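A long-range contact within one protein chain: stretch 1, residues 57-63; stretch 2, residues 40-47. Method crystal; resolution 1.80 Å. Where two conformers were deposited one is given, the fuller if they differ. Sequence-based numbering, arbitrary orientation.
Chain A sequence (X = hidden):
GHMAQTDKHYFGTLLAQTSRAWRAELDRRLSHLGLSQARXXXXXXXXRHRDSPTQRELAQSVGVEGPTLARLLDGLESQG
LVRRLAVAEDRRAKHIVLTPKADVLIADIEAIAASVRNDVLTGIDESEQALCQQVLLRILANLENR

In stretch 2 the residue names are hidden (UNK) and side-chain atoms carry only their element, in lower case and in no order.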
# COMPACT_ATOMS: atom_id res chain seq x y z
N GLU A 57 17.85 3.62 -3.66
CA GLU A 57 17.25 4.51 -2.68
C GLU A 57 15.80 4.85 -3.05
O GLU A 57 14.88 4.87 -2.21
CB GLU A 57 18.11 5.78 -2.50
CG GLU A 57 19.46 5.52 -1.76
CD GLU A 57 20.46 6.69 -1.91
OE1 GLU A 57 20.31 7.49 -2.87
OE2 GLU A 57 21.42 6.82 -1.07
N LEU A 58 15.59 5.08 -4.34
CA LEU A 58 14.28 5.49 -4.83
C LEU A 58 13.26 4.34 -4.74
O LEU A 58 12.10 4.57 -4.43
CB LEU A 58 14.44 5.96 -6.28
CG LEU A 58 13.31 6.72 -6.95
CD1 LEU A 58 12.71 7.90 -6.11
CD2 LEU A 58 13.87 7.24 -8.32
N ALA A 59 13.72 3.13 -4.98
CA ALA A 59 12.88 1.95 -4.96
C ALA A 59 12.39 1.75 -3.51
O ALA A 59 11.18 1.62 -3.26
CB ALA A 59 13.68 0.76 -5.43
N GLN A 60 13.34 1.77 -2.57
CA GLN A 60 13.04 1.77 -1.13
C GLN A 60 11.90 2.72 -0.81
O GLN A 60 10.85 2.27 -0.32
CB GLN A 60 14.30 2.09 -0.30
CG GLN A 60 15.19 0.86 -0.09
CD GLN A 60 16.58 1.15 0.52
OE1 GLN A 60 16.96 2.31 0.80
NE2 GLN A 60 17.36 0.07 0.71
N SER A 61 12.05 4.00 -1.13
CA SER A 61 11.09 4.99 -0.65
C SER A 61 9.76 5.03 -1.40
O SER A 61 8.74 5.36 -0.79
CB SER A 61 11.73 6.38 -0.54
OG SER A 61 11.51 7.23 -1.64
N VAL A 62 9.79 4.73 -2.70
CA VAL A 62 8.60 4.70 -3.53
C VAL A 62 7.76 3.46 -3.24
O VAL A 62 6.52 3.45 -3.40
CB VAL A 62 8.99 4.71 -5.01
CG1 VAL A 62 7.87 4.15 -5.86
CG2 VAL A 62 9.37 6.12 -5.43
N GLY A 63 8.49 2.39 -2.91
CA GLY A 63 7.98 1.19 -2.28
C GLY A 63 7.85 0.01 -3.21
O GLY A 63 6.89 -0.75 -3.12
N UNK A 40 3.90 8.81 -11.20
CA UNK A 40 3.79 10.12 -10.56
C UNK A 40 4.38 10.12 -9.12
O UNK A 40 4.84 11.17 -8.63
c UNK A 40 -0.00 8.64 -8.26
c UNK A 40 1.31 9.70 -9.82
c UNK A 40 -0.53 8.28 -6.98
c UNK A 40 2.35 10.61 -10.52
c UNK A 40 0.37 8.89 -10.45
n UNK A 40 -0.40 8.25 -9.51
c UNK A 40 1.62 10.15 -7.27
c UNK A 40 0.06 8.89 -5.87
c UNK A 40 1.06 9.57 -8.41
c UNK A 40 1.11 9.77 -5.99
N UNK A 41 4.38 8.95 -8.50
CA UNK A 41 4.87 8.74 -7.13
C UNK A 41 6.42 8.70 -7.04
O UNK A 41 7.00 9.10 -6.05
c UNK A 41 4.03 7.24 -5.08
c UNK A 41 3.85 8.55 -4.31
c UNK A 41 5.17 6.44 -4.50
c UNK A 41 4.26 7.46 -6.58
N UNK A 42 7.05 8.23 -8.11
CA UNK A 42 8.48 8.41 -8.32
C UNK A 42 8.83 9.91 -8.44
O UNK A 42 9.71 10.36 -7.73
c UNK A 42 8.96 7.56 -9.55
c UNK A 42 8.79 6.01 -9.24
c UNK A 42 10.42 7.87 -9.88
N UNK A 43 8.14 10.67 -9.33
CA UNK A 43 8.29 12.11 -9.48
C UNK A 43 8.09 12.82 -8.17
O UNK A 43 8.87 13.68 -7.78
c UNK A 43 7.53 12.30 -11.91
c UNK A 43 9.04 12.73 -12.36
c UNK A 43 6.52 13.04 -12.80
c UNK A 43 7.24 12.64 -10.46
N UNK A 44 7.05 12.40 -7.44
CA UNK A 44 6.75 13.12 -6.20
C UNK A 44 7.91 12.93 -5.25
O UNK A 44 8.37 13.90 -4.65
c UNK A 44 4.49 13.58 -5.13
c UNK A 44 5.48 12.58 -5.60
c UNK A 44 5.14 14.89 -4.63
c UNK A 44 3.61 12.89 -4.11
N UNK A 45 8.43 11.70 -5.14
CA UNK A 45 9.52 11.44 -4.24
C UNK A 45 10.84 12.12 -4.66
O UNK A 45 11.61 12.60 -3.82
c UNK A 45 8.58 9.36 -3.18
c UNK A 45 7.72 8.28 -1.45
c UNK A 45 7.23 9.40 -3.28
n UNK A 45 8.86 8.69 -2.00
n UNK A 45 6.72 8.70 -2.21
c UNK A 45 9.67 9.95 -4.05
N UNK A 46 11.07 12.21 -5.97
CA UNK A 46 12.21 12.97 -6.45
C UNK A 46 12.09 14.43 -6.09
O UNK A 46 13.08 15.09 -5.78
c UNK A 46 12.92 11.48 -8.37
c UNK A 46 12.79 11.36 -9.94
c UNK A 46 14.37 11.35 -7.98
c UNK A 46 12.33 12.82 -7.99
N UNK A 47 10.88 14.96 -6.18
CA UNK A 47 10.65 16.37 -5.93
C UNK A 47 10.93 16.68 -4.46
O UNK A 47 11.27 17.83 -4.10
c UNK A 47 9.21 16.69 -6.20

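Position 40 carries ten side-chain atoms, one carbon leading into fused five- and six-membered rings that hold eight carbons and one nitrogen. This indole identifies Trp-40. Its side chain is out of reach of stretch 1, and its nitrogen is hydrogen-bonded elsewhere in the structure.

Position 41 has four carbons, forked at the second. Its CA-to-CB bond points sideways, but one terminal carbon reaches the end of the other helix, where it lies 3.5 Å from Val-62 O and 3.8 Å from Val-62 CG1. The fork after a methylene makes this Leu-41, and the carbon in contact is CD1. Two conformers were deposited for this residue.

At position 42 a single carbon bears two others, three in all, so branching occurs at CB itself. One branch lies 3.8 Å from Leu-58 CD2, and the other 3.9 Å from Val-62 CG2. With no heteroatom in the fork, the residue is Val-42; its CG1 meets Leu-58 and its CG2 meets Val-62.

Position 43 again shows four carbons forked at the second, here with CA-to-CB directed away from stretch 1 and no contact made; it is Leu-43. Position 44 repeats that pattern of four carbons, also out of reach, and is Leu-44.

Position 45 has one carbon followed by a five-membered ring of three carbons and two nitrogens, an imidazole, and its CA-to-CB bond points toward stretch 1. One ring nitrogen lies 3.0 Å from Ser-61 OG. The residue is His-45, and this nitrogen is ND1, hydrogen-bonded to the serine hydroxyl near the ring plane. Val-62 CG2 sits over one ring face, 4.0 Å from His-45 CG.

Position 46 holds four carbons forked at the second, with a terminal carbon 4.2 Å from Leu-58 CD2. It is Leu-46, touching through CD2. Position 47 has a single side-chain carbon, far from stretch 1, and is Ala-47.

The two helices run at 110° to one another, with an axial closest approach of 10.0 Å. Backbones come nearest where Val-62 CA stands 6.1 Å from Val-42 CA, close enough for Val-62 CG2 to lie 3.8 Å from Val-42 CA. Leu-58 packs against Val-42, His-45 and Leu-46, while Val-62, one helical turn later, packs against Leu-41, Val-42 and His-45. The polar link between His-45 and Ser-61 complements this apolar packing. Just beyond, Gly-63 leaves helical geometry with a positive phi, a conformation that favours glycine.

Stretch 2 (40-47) WLVLLHLA
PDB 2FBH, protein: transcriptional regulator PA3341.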